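Local coordinates for rhodopsin (Rubrobacter xylanophilus, PDB 6KFQ), which binds retinal as its light-absorbing chromophore and, as a highly thermostable microbial rhodopsin, acts as a proton pump of the membrane, at residues Pro179-Ile184 against Ser195-Leu200; Cys87-Ala92 against Ala161-Thr166; Gly119-Val124 against Ala128-Ile133. All blocks are in the same frame, centred on the assembly; numbering follows the deposited sequence.

Contact 1. Residues Pro179-Ile184 against Ser195-Leu200. With RET (retinal), chain R; MPG ([(Z)-octadec-9-enyl] (2R)-2,3-bis(oxidanyl)propanoate), chain Q; MPG ([(Z)-octadec-9-enyl] (2R)-2,3-bis(oxidanyl)propanoate), chain G.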
# COMPACT_ATOMS: atom_id res chain seq x y z
N PRO A 179 3.93 -10.57 -1.95
CA PRO A 179 3.87 -12.01 -1.65
C PRO A 179 5.14 -12.76 -2.01
O PRO A 179 5.46 -13.76 -1.36
CB PRO A 179 2.66 -12.50 -2.48
CG PRO A 179 2.47 -11.46 -3.54
CD PRO A 179 2.82 -10.16 -2.83
N ILE A 180 5.88 -12.30 -3.03
CA ILE A 180 7.15 -12.94 -3.36
C ILE A 180 8.15 -12.73 -2.23
O ILE A 180 8.82 -13.68 -1.79
CB ILE A 180 7.69 -12.39 -4.69
CG1 ILE A 180 6.70 -12.69 -5.82
CG2 ILE A 180 9.10 -12.94 -4.99
CD1 ILE A 180 7.12 -12.16 -7.17
N VAL A 181 8.26 -11.50 -1.73
CA VAL A 181 9.16 -11.24 -0.60
C VAL A 181 8.74 -12.09 0.60
O VAL A 181 9.57 -12.72 1.26
CB VAL A 181 9.16 -9.75 -0.25
CG1 VAL A 181 9.95 -9.53 1.03
CG2 VAL A 181 9.75 -8.93 -1.40
N TRP A 182 7.44 -12.11 0.89
CA TRP A 182 6.90 -12.95 1.96
C TRP A 182 7.37 -14.39 1.78
O TRP A 182 7.83 -15.03 2.73
CB TRP A 182 5.37 -12.86 1.94
CG TRP A 182 4.65 -13.34 3.15
CD1 TRP A 182 4.16 -12.57 4.17
CD2 TRP A 182 4.25 -14.69 3.45
NE1 TRP A 182 3.50 -13.36 5.09
CE2 TRP A 182 3.55 -14.66 4.67
CE3 TRP A 182 4.45 -15.92 2.82
CZ2 TRP A 182 3.02 -15.82 5.27
CZ3 TRP A 182 3.91 -17.08 3.41
CH2 TRP A 182 3.22 -17.02 4.63
N LEU A 183 7.29 -14.90 0.55
CA LEU A 183 7.59 -16.31 0.32
C LEU A 183 9.08 -16.61 0.46
O LEU A 183 9.44 -17.71 0.90
CB LEU A 183 7.11 -16.74 -1.06
CG LEU A 183 5.62 -17.05 -1.21
CD1 LEU A 183 5.33 -17.34 -2.67
CD2 LEU A 183 5.21 -18.25 -0.35
N ILE A 184 9.96 -15.68 0.09
CA ILE A 184 11.38 -15.95 0.25
C ILE A 184 11.88 -15.60 1.64
O ILE A 184 12.93 -16.11 2.06
CB ILE A 184 12.23 -15.24 -0.82
CG1 ILE A 184 12.14 -13.72 -0.66
CG2 ILE A 184 11.79 -15.67 -2.21
CD1 ILE A 184 12.99 -12.98 -1.67
N SER A 195 17.02 -9.84 7.63
CA SER A 195 17.54 -8.53 7.24
C SER A 195 17.25 -8.23 5.78
O SER A 195 16.84 -7.11 5.43
CB SER A 195 19.04 -8.44 7.52
OG SER A 195 19.57 -7.29 6.88
N VAL A 196 17.44 -9.21 4.90
CA VAL A 196 17.13 -9.02 3.48
C VAL A 196 15.64 -8.79 3.28
O VAL A 196 15.22 -7.89 2.53
CB VAL A 196 17.63 -10.21 2.65
CG1 VAL A 196 17.14 -10.12 1.22
CG2 VAL A 196 19.15 -10.28 2.69
N GLU A 197 14.81 -9.60 3.94
CA GLU A 197 13.36 -9.43 3.86
C GLU A 197 12.95 -8.01 4.25
O GLU A 197 12.12 -7.38 3.57
CB GLU A 197 12.66 -10.44 4.76
CG GLU A 197 11.17 -10.23 4.86
CD GLU A 197 10.53 -11.07 5.95
OE1 GLU A 197 9.35 -10.80 6.26
OE2 GLU A 197 11.19 -11.97 6.50
N VAL A 198 13.50 -7.50 5.35
CA VAL A 198 13.10 -6.18 5.81
C VAL A 198 13.54 -5.11 4.82
O VAL A 198 12.81 -4.16 4.53
CB VAL A 198 13.66 -5.93 7.22
CG1 VAL A 198 13.52 -4.46 7.62
CG2 VAL A 198 12.92 -6.81 8.23
N PHE A 199 14.76 -5.25 4.28
CA PHE A 199 15.22 -4.35 3.22
C PHE A 199 14.26 -4.34 2.04
O PHE A 199 13.88 -3.27 1.54
CB PHE A 199 16.62 -4.77 2.76
CG PHE A 199 17.10 -4.02 1.55
CD1 PHE A 199 17.55 -2.72 1.66
CD2 PHE A 199 17.10 -4.62 0.29
CE1 PHE A 199 17.99 -2.02 0.55
CE2 PHE A 199 17.55 -3.93 -0.82
CZ PHE A 199 18.00 -2.62 -0.69
N LEU A 200 13.86 -5.52 1.58
CA LEU A 200 13.01 -5.59 0.40
C LEU A 200 11.68 -4.89 0.64
O LEU A 200 11.22 -4.10 -0.20
CB LEU A 200 12.81 -7.05 -0.01
CG LEU A 200 14.09 -7.66 -0.57
CD1 LEU A 200 13.94 -9.16 -0.80
CD2 LEU A 200 14.51 -6.95 -1.87
C1 RET R . 0.95 -10.77 1.78
C2 RET R . 1.14 -12.24 2.16
C3 RET R . 0.01 -13.16 1.74
C4 RET R . -0.25 -13.06 0.24
C5 RET R . -0.21 -11.65 -0.30
C6 RET R . 0.25 -10.60 0.42
C7 RET R . 0.26 -9.27 -0.18
C8 RET R . 0.54 -8.06 0.36
C9 RET R . 0.55 -6.75 -0.26
C10 RET R . 1.05 -5.71 0.43
C11 RET R . 1.15 -4.35 0.01
C12 RET R . 1.64 -3.42 0.83
C13 RET R . 1.79 -2.01 0.57
C14 RET R . 2.19 -1.20 1.57
C15 RET R . 2.37 0.23 1.54
C16 RET R . 0.13 -10.10 2.90
C17 RET R . 2.37 -10.17 1.78
C18 RET R . -0.89 -11.52 -1.63
C19 RET R . 0.04 -6.62 -1.67
C20 RET R . 1.45 -1.51 -0.81
C7 MPG Q . 23.18 -9.04 9.69
C8 MPG Q . 23.02 -9.57 8.30
C9 MPG Q . 23.32 -8.56 7.23
C10 MPG Q . 22.50 -8.22 6.26
C11 MPG Q . 22.79 -7.28 5.12
C12 MPG Q . 21.62 -7.09 4.20
C13 MPG Q . 21.91 -6.23 2.98
C14 MPG Q . 20.73 -6.02 2.07
C15 MPG Q . 21.04 -5.25 0.81
C16 MPG Q . 21.46 -3.81 1.02
C17 MPG Q . 21.74 -3.05 -0.25
C18 MPG Q . 21.99 -1.57 -0.05
C2 MPG G . 20.54 -8.27 -0.95
C3 MPG G . 20.34 -7.75 -2.35
C4 MPG G . 18.96 -7.21 -2.63
C5 MPG G . 18.79 -6.78 -4.06
C6 MPG G . 17.79 -5.67 -4.30
C7 MPG G . 16.42 -6.12 -4.78
C8 MPG G . 15.60 -5.02 -5.39
C9 MPG G . 15.46 -3.81 -4.52
O1 MPG G . 22.11 -9.25 0.62
C1 MPG G . 21.99 -8.59 -0.67
CXD MPG G . 23.35 -10.32 2.34
O2 MPG G . 24.68 -10.50 2.80
C21 MPG G . 22.64 -11.65 2.16
O3 MPG G . 22.62 -12.33 3.40
O4 MPG G . 24.35 -9.10 0.54
CX3 MPG G . 23.34 -9.49 1.06

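Contact 2. Residues Cys87-Ala92 against Ala161-Thr166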
# COMPACT_ATOMS: atom_id res chain seq x y z
N CYS A 87 -9.30 4.92 -6.80
CA CYS A 87 -10.73 5.05 -7.08
C CYS A 87 -11.11 6.51 -7.34
O CYS A 87 -11.90 6.79 -8.25
CB CYS A 87 -11.55 4.50 -5.92
SG CYS A 87 -11.51 2.69 -5.75
N LEU A 88 -10.59 7.43 -6.53
CA LEU A 88 -10.97 8.84 -6.69
C LEU A 88 -10.40 9.44 -7.97
O LEU A 88 -11.01 10.35 -8.54
CB LEU A 88 -10.51 9.63 -5.46
CG LEU A 88 -11.09 9.13 -4.14
CD1 LEU A 88 -10.49 9.88 -2.97
CD2 LEU A 88 -12.61 9.27 -4.15
N LEU A 89 -9.25 8.95 -8.44
CA LEU A 89 -8.76 9.33 -9.76
C LEU A 89 -9.69 8.84 -10.86
O LEU A 89 -10.08 9.61 -11.75
CB LEU A 89 -7.36 8.78 -10.00
CG LEU A 89 -6.17 9.42 -9.30
CD1 LEU A 89 -4.91 8.69 -9.71
CD2 LEU A 89 -6.07 10.91 -9.63
N ALA A 90 -10.06 7.55 -10.82
CA ALA A 90 -10.73 6.89 -11.94
C ALA A 90 -12.22 7.20 -12.02
O ALA A 90 -12.77 7.31 -13.12
CB ALA A 90 -10.54 5.37 -11.84
N LEU A 91 -12.89 7.33 -10.88
CA LEU A 91 -14.35 7.44 -10.86
C LEU A 91 -14.80 8.89 -10.82
O LEU A 91 -14.40 9.65 -9.92
CB LEU A 91 -14.92 6.66 -9.67
CG LEU A 91 -14.54 5.18 -9.59
CD1 LEU A 91 -14.77 4.64 -8.17
CD2 LEU A 91 -15.30 4.34 -10.60
N ALA A 92 -15.65 9.27 -11.78
CA ALA A 92 -16.10 10.65 -11.88
C ALA A 92 -17.05 11.03 -10.75
O ALA A 92 -17.13 12.21 -10.38
CB ALA A 92 -16.76 10.88 -13.23
N ALA A 161 -6.52 10.27 -16.95
CA ALA A 161 -6.31 8.92 -17.46
C ALA A 161 -4.83 8.56 -17.44
O ALA A 161 -4.47 7.41 -17.14
CB ALA A 161 -6.89 8.80 -18.88
N GLN A 162 -3.96 9.52 -17.73
CA GLN A 162 -2.53 9.24 -17.82
C GLN A 162 -1.93 8.97 -16.45
O GLN A 162 -1.15 8.02 -16.28
CB GLN A 162 -1.81 10.40 -18.52
CG GLN A 162 -0.31 10.21 -18.62
CD GLN A 162 0.38 11.40 -19.26
OE1 GLN A 162 -0.24 12.20 -19.95
NE2 GLN A 162 1.68 11.53 -19.02
N ILE A 163 -2.26 9.78 -15.45
CA ILE A 163 -1.70 9.55 -14.12
C ILE A 163 -2.31 8.30 -13.51
O ILE A 163 -1.62 7.52 -12.83
CB ILE A 163 -1.86 10.77 -13.21
CG1 ILE A 163 -1.16 10.51 -11.86
CG2 ILE A 163 -3.33 11.07 -12.97
CD1 ILE A 163 0.32 10.16 -11.99
N PHE A 164 -3.60 8.06 -13.74
CA PHE A 164 -4.18 6.82 -13.26
C PHE A 164 -3.41 5.62 -13.80
O PHE A 164 -3.02 4.72 -13.06
CB PHE A 164 -5.64 6.68 -13.65
CG PHE A 164 -6.17 5.31 -13.32
CD1 PHE A 164 -6.56 5.01 -12.03
CD2 PHE A 164 -6.14 4.29 -14.26
CE1 PHE A 164 -6.99 3.73 -11.69
CE2 PHE A 164 -6.57 3.01 -13.93
CZ PHE A 164 -6.99 2.73 -12.64
N ARG A 165 -3.20 5.59 -15.12
CA ARG A 165 -2.53 4.45 -15.73
C ARG A 165 -1.13 4.27 -15.16
O ARG A 165 -0.70 3.14 -14.89
CB ARG A 165 -2.51 4.62 -17.24
CG ARG A 165 -3.88 4.39 -17.87
CD ARG A 165 -3.98 4.98 -19.26
NE ARG A 165 -5.35 4.94 -19.75
CZ ARG A 165 -5.82 5.70 -20.74
NH1 ARG A 165 -5.02 6.57 -21.33
NH2 ARG A 165 -7.08 5.59 -21.12
N THR A 166 -0.42 5.38 -14.96
CA THR A 166 0.92 5.30 -14.38
C THR A 166 0.88 4.73 -12.97
O THR A 166 1.65 3.82 -12.64
CB THR A 166 1.57 6.68 -14.39
OG1 THR A 166 1.77 7.09 -15.75
CG2 THR A 166 2.91 6.63 -13.67

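Contact 3. Residues Gly119-Val124 against Ala128-Ile133. With MPG ([(Z)-octadec-9-enyl] (2R)-2,3-bis(oxidanyl)propanoate), chain B; RET (retinal), chain R; MPG ([(Z)-octadec-9-enyl] (2R)-2,3-bis(oxidanyl)propanoate), chain D.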
# COMPACT_ATOMS: atom_id res chain seq x y z
N GLY A 119 1.22 -15.21 8.66
CA GLY A 119 2.54 -14.94 9.22
C GLY A 119 2.66 -15.34 10.68
O GLY A 119 3.70 -15.85 11.11
N ALA A 120 1.60 -15.11 11.45
CA ALA A 120 1.58 -15.44 12.87
C ALA A 120 1.38 -16.93 13.14
O ALA A 120 1.56 -17.37 14.28
CB ALA A 120 0.48 -14.65 13.58
N THR A 121 1.02 -17.71 12.13
CA THR A 121 0.69 -19.12 12.32
C THR A 121 1.96 -19.95 12.31
O THR A 121 2.77 -19.86 11.38
CB THR A 121 -0.28 -19.59 11.23
OG1 THR A 121 -1.50 -18.86 11.33
CG2 THR A 121 -0.59 -21.08 11.38
N VAL A 122 2.13 -20.76 13.36
CA VAL A 122 3.31 -21.62 13.45
C VAL A 122 3.10 -22.90 12.65
O VAL A 122 4.02 -23.39 11.98
CB VAL A 122 3.64 -21.91 14.93
CG1 VAL A 122 4.66 -23.02 15.05
CG2 VAL A 122 4.14 -20.65 15.61
N ASN A 123 1.89 -23.46 12.70
CA ASN A 123 1.56 -24.66 11.94
C ASN A 123 1.81 -24.43 10.46
O ASN A 123 1.22 -23.54 9.85
CB ASN A 123 0.11 -25.05 12.19
CG ASN A 123 -0.26 -26.37 11.56
OD1 ASN A 123 -0.36 -26.48 10.34
ND2 ASN A 123 -0.45 -27.40 12.40
N VAL A 124 2.68 -25.26 9.87
CA VAL A 124 3.12 -25.03 8.49
C VAL A 124 1.98 -25.22 7.50
O VAL A 124 1.91 -24.53 6.48
CB VAL A 124 4.32 -25.93 8.16
CG1 VAL A 124 3.94 -27.40 8.23
CG2 VAL A 124 4.89 -25.58 6.79
N ALA A 128 0.24 -22.27 4.92
CA ALA A 128 0.14 -22.41 3.47
C ALA A 128 -1.26 -22.11 2.99
O ALA A 128 -1.45 -21.34 2.04
CB ALA A 128 0.58 -23.82 3.05
N ILE A 129 -2.27 -22.70 3.63
CA ILE A 129 -3.65 -22.47 3.19
C ILE A 129 -4.02 -20.99 3.35
O ILE A 129 -4.72 -20.42 2.51
CB ILE A 129 -4.63 -23.39 3.95
CG1 ILE A 129 -6.04 -23.27 3.37
CG2 ILE A 129 -4.67 -23.08 5.43
CD1 ILE A 129 -6.17 -23.85 1.97
N LEU A 130 -3.54 -20.36 4.42
CA LEU A 130 -3.84 -18.94 4.63
C LEU A 130 -3.12 -18.06 3.61
O LEU A 130 -3.66 -17.02 3.21
CB LEU A 130 -3.46 -18.52 6.04
CG LEU A 130 -4.34 -19.16 7.12
CD1 LEU A 130 -3.78 -18.90 8.51
CD2 LEU A 130 -5.75 -18.64 6.98
N PHE A 131 -1.92 -18.45 3.19
CA PHE A 131 -1.26 -17.69 2.13
C PHE A 131 -2.05 -17.81 0.83
O PHE A 131 -2.14 -16.84 0.06
CB PHE A 131 0.18 -18.18 1.95
CG PHE A 131 0.90 -17.52 0.81
CD1 PHE A 131 1.60 -16.33 1.01
CD2 PHE A 131 0.86 -18.06 -0.47
CE1 PHE A 131 2.25 -15.71 -0.04
CE2 PHE A 131 1.50 -17.45 -1.53
CZ PHE A 131 2.20 -16.26 -1.31
N ILE A 132 -2.63 -18.97 0.56
CA ILE A 132 -3.42 -19.13 -0.65
C ILE A 132 -4.67 -18.28 -0.59
O ILE A 132 -5.03 -17.60 -1.56
CB ILE A 132 -3.76 -20.61 -0.89
CG1 ILE A 132 -2.47 -21.42 -0.96
CG2 ILE A 132 -4.55 -20.77 -2.18
CD1 ILE A 132 -1.55 -20.96 -2.04
N ILE A 133 -5.38 -18.32 0.55
CA ILE A 133 -6.56 -17.48 0.70
C ILE A 133 -6.20 -16.01 0.51
O ILE A 133 -6.90 -15.26 -0.19
CB ILE A 133 -7.22 -17.72 2.08
CG1 ILE A 133 -7.70 -19.17 2.18
CG2 ILE A 133 -8.39 -16.79 2.28
CD1 ILE A 133 -8.04 -19.61 3.59
C2 MPG B . -6.98 -22.60 8.51
C3 MPG B . -8.02 -21.82 7.74
C4 MPG B . -8.22 -22.30 6.32
C5 MPG B . -9.21 -23.44 6.16
C6 MPG B . -10.66 -23.00 6.09
C7 MPG B . -11.02 -22.28 4.80
C8 MPG B . -12.47 -21.90 4.68
C9 MPG B . -12.83 -21.35 3.33
C10 MPG B . -13.38 -20.19 3.05
C11 MPG B . -13.66 -19.70 1.66
C12 MPG B . -15.09 -19.33 1.40
C13 MPG B . -15.45 -17.89 1.74
C14 MPG B . -16.85 -17.51 1.34
C15 MPG B . -17.17 -16.03 1.47
C16 MPG B . -18.56 -15.67 0.99
C17 MPG B . -18.94 -14.21 1.07
C18 MPG B . -20.36 -13.93 0.62
O1 MPG B . -5.46 -22.64 10.39
C1 MPG B . -6.60 -21.95 9.81
CXD MPG B . -3.86 -23.02 12.10
O2 MPG B . -3.51 -24.06 11.20
C21 MPG B . -4.25 -23.58 13.46
O3 MPG B . -3.17 -24.33 14.00
O4 MPG B . -5.34 -21.15 12.07
CX3 MPG B . -4.97 -22.16 11.53
C1 RET R . 0.95 -10.77 1.78
C2 RET R . 1.14 -12.24 2.16
C3 RET R . 0.01 -13.16 1.74
C4 RET R . -0.25 -13.06 0.24
C5 RET R . -0.21 -11.65 -0.30
C6 RET R . 0.25 -10.60 0.42
C7 RET R . 0.26 -9.27 -0.18
C8 RET R . 0.54 -8.06 0.36
C9 RET R . 0.55 -6.75 -0.26
C10 RET R . 1.05 -5.71 0.43
C11 RET R . 1.15 -4.35 0.01
C12 RET R . 1.64 -3.42 0.83
C13 RET R . 1.79 -2.01 0.57
C14 RET R . 2.19 -1.20 1.57
C15 RET R . 2.37 0.23 1.54
C16 RET R . 0.13 -10.10 2.90
C17 RET R . 2.37 -10.17 1.78
C18 RET R . -0.89 -11.52 -1.63
C19 RET R . 0.04 -6.62 -1.67
C20 RET R . 1.45 -1.51 -0.81
C2 MPG D . 4.66 -21.35 2.84
C3 MPG D . 3.35 -21.39 2.09
C4 MPG D . 3.51 -21.61 0.60
C5 MPG D . 2.21 -21.63 -0.16
C6 MPG D . 2.31 -22.16 -1.58
C7 MPG D . 3.19 -21.34 -2.52
C8 MPG D . 4.45 -22.04 -2.94
C9 MPG D . 5.16 -21.33 -4.05
C10 MPG D . 6.32 -21.63 -4.58
C11 MPG D . 7.23 -22.77 -4.26
C12 MPG D . 7.67 -23.51 -5.49
C13 MPG D . 8.71 -24.60 -5.27
C14 MPG D . 10.15 -24.13 -5.23
C15 MPG D . 10.56 -23.46 -3.94

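Contact 1. Residues Pro179-Ile184 against Ser195-Leu200
A buried acid, Glu197, takes part in this otherwise greasy helix contact by its methylene stem: its CG lies 4.1 Å from Val181 CG1, while the carboxylate runs on past the contact, OE2 hydrogen-bonding to Thr186 OG1 and OE1 lying close to Glu187 OE2. Val181 also straddles the CB of Leu200, one turn beyond Glu197, with CG1 and CG2 both 3.9 Å from that atom. Ile184 completes the seam. Its CG1 sits between backbone N and carbonyl carbon (chi1 65°), which swings CD1 inward to within 4.0 Å of Leu200 CD1, the two side chains meeting at roughly a right angle. Both helices turn other sides to ligands. Trp182 offers one indole face to retinal, whose C2 is 3.6 Å from Trp182 CD1, and Pro179 CB packs on C5 of the retinal ring. On the other helix, the Phe199 ring carries C16 of the chain Q lipid over its centre and meets C6 of the chain G lipid in its plane, 3.9 Å from Phe199 CE2. Were Phe199 cut back to an alanine, a gap would be likely to open between the two tails, and the chain Q tail would lose the face it lies on. The segments run nearly antiparallel (173°), their axes 9.8 Å apart; their helices are the sixth and seventh of the microbial-rhodopsin bundle, and the neighbouring glutamates recall the proton-release group of bacteriorhodopsin.

Contact 2. Residues Cys87-Ala92 against Ala161-Thr166
The ring of Phe164 turns an edge to Leu89, whose CB lies near the ring plane, 4.4 Å from Phe164 CD1, and Ala90 CB also comes up to the ring, 3.9 Å from Phe164 CE1. Phe150, from helix 124-153, packs edge-to-face with this ring, and Leu149 and Ala153 of that helix also touch it. The second flat group is the guanidinium of Arg165, which covers Ala161 of its own helix: Ala161 CB sits 3.7 Å above the guanidinium plane, over its centre. Phe164 reaches helix 70-90 because its CG stands opposite the backbone N (chi1 172°), carrying the ring across the gap. Leu89 answers by spreading its two methyls over neighbouring residues: CD1 rests 4.1 Å from Phe164 CA, and CD2 meets Ile163 CG2 at 4.3 Å. All four residues are buried, and the junction is apolar throughout, with the backbones closest at Leu89 and Phe164. Gln162 O accepts both Thr166 N and Thr166 OG1, the hydroxyl 3.1 Å away, and the two donors arrive from opposite faces of the carbonyl plane. Helix 70-90 ends here, Leu91 being the first residue to leave helical geometry, and Leu89 O is taken up by Arg156 NE. The contact thus joins the end of the third transmembrane helix to the beginning of the sixth, probably on the cytoplasmic side, in the seven-helix bundle of microbial rhodopsins.

Contact 3. Residues Gly119-Val124 against Ala128-Ile133
This contact lies at the short connection between the fourth and fifth transmembrane helices, beside a lipid pocket: Thr121 touches Leu130, and Val124 touches Ala128, where the 121-123 turn leads from helix 98-120 into the first turns of helix 124-153. Asn123 holds the N-cap position, its OD1 accepting from Gly126 N, so the new helix starts with its first turn capped. Ala128 N donates to Val124 O at 3.2 Å, an i to i+4 bond of the first turns of this helix. Further in, Leu130 reaches back over the turn and sets CD1 3.6 Å from Thr121 OG1, the two side chains crossing at about a right angle. The hydroxyl has its hydrogen-bond partner in Trp117 O, one turn earlier; the leucine methyl only packs against it. With chi1 at -63°, Thr121 holds OG1 beside its own backbone N and sends CG2 to the lipid of chain B, 3.9 Å from its CXD. The same lipid runs on from its polar head beside Asn123 along helix 124-153: its C3 lies 4.0 Å from Leu130 CD2, and its C4 lies 3.7 Å from Ile129 CG2. Another lipid, of chain D, covers the other flank, with C3 3.6 Å from Ala128 CA. Phe131 points inward, CD1 3.6 Å from retinal C3 and CD2 3.8 Å from C5 of the chain D lipid. Its ring stacks with Trp182 and touches Pro179 and Leu183, all of helix 158-184, while Leu130 packs on Trp117 and Ala118 of helix 98-120. On the loop side, Gly119 O bonds to Arg65 NH2, between strands 59-60 and 66-67.

In the fold
Following the chain from the N terminus, contact 2 opens at the end of helix 70-90 and closes only at the start of helix 158-184, with helices 98-120 and 124-153 between. Contact 3 falls wholly within that span, closing the short turn between those two helices. Contact 1 comes afterwards, in series, joining the far end of helix 158-184 to helix 194-218 across a short loop. Helix 158-184 therefore serves contact 2 near its beginning and contact 1 at its end, their centres about 30 Å apart on opposite sides of the chain's centre. Contacts 1 and 3 share one side, touch each other, and both border the retinal ring.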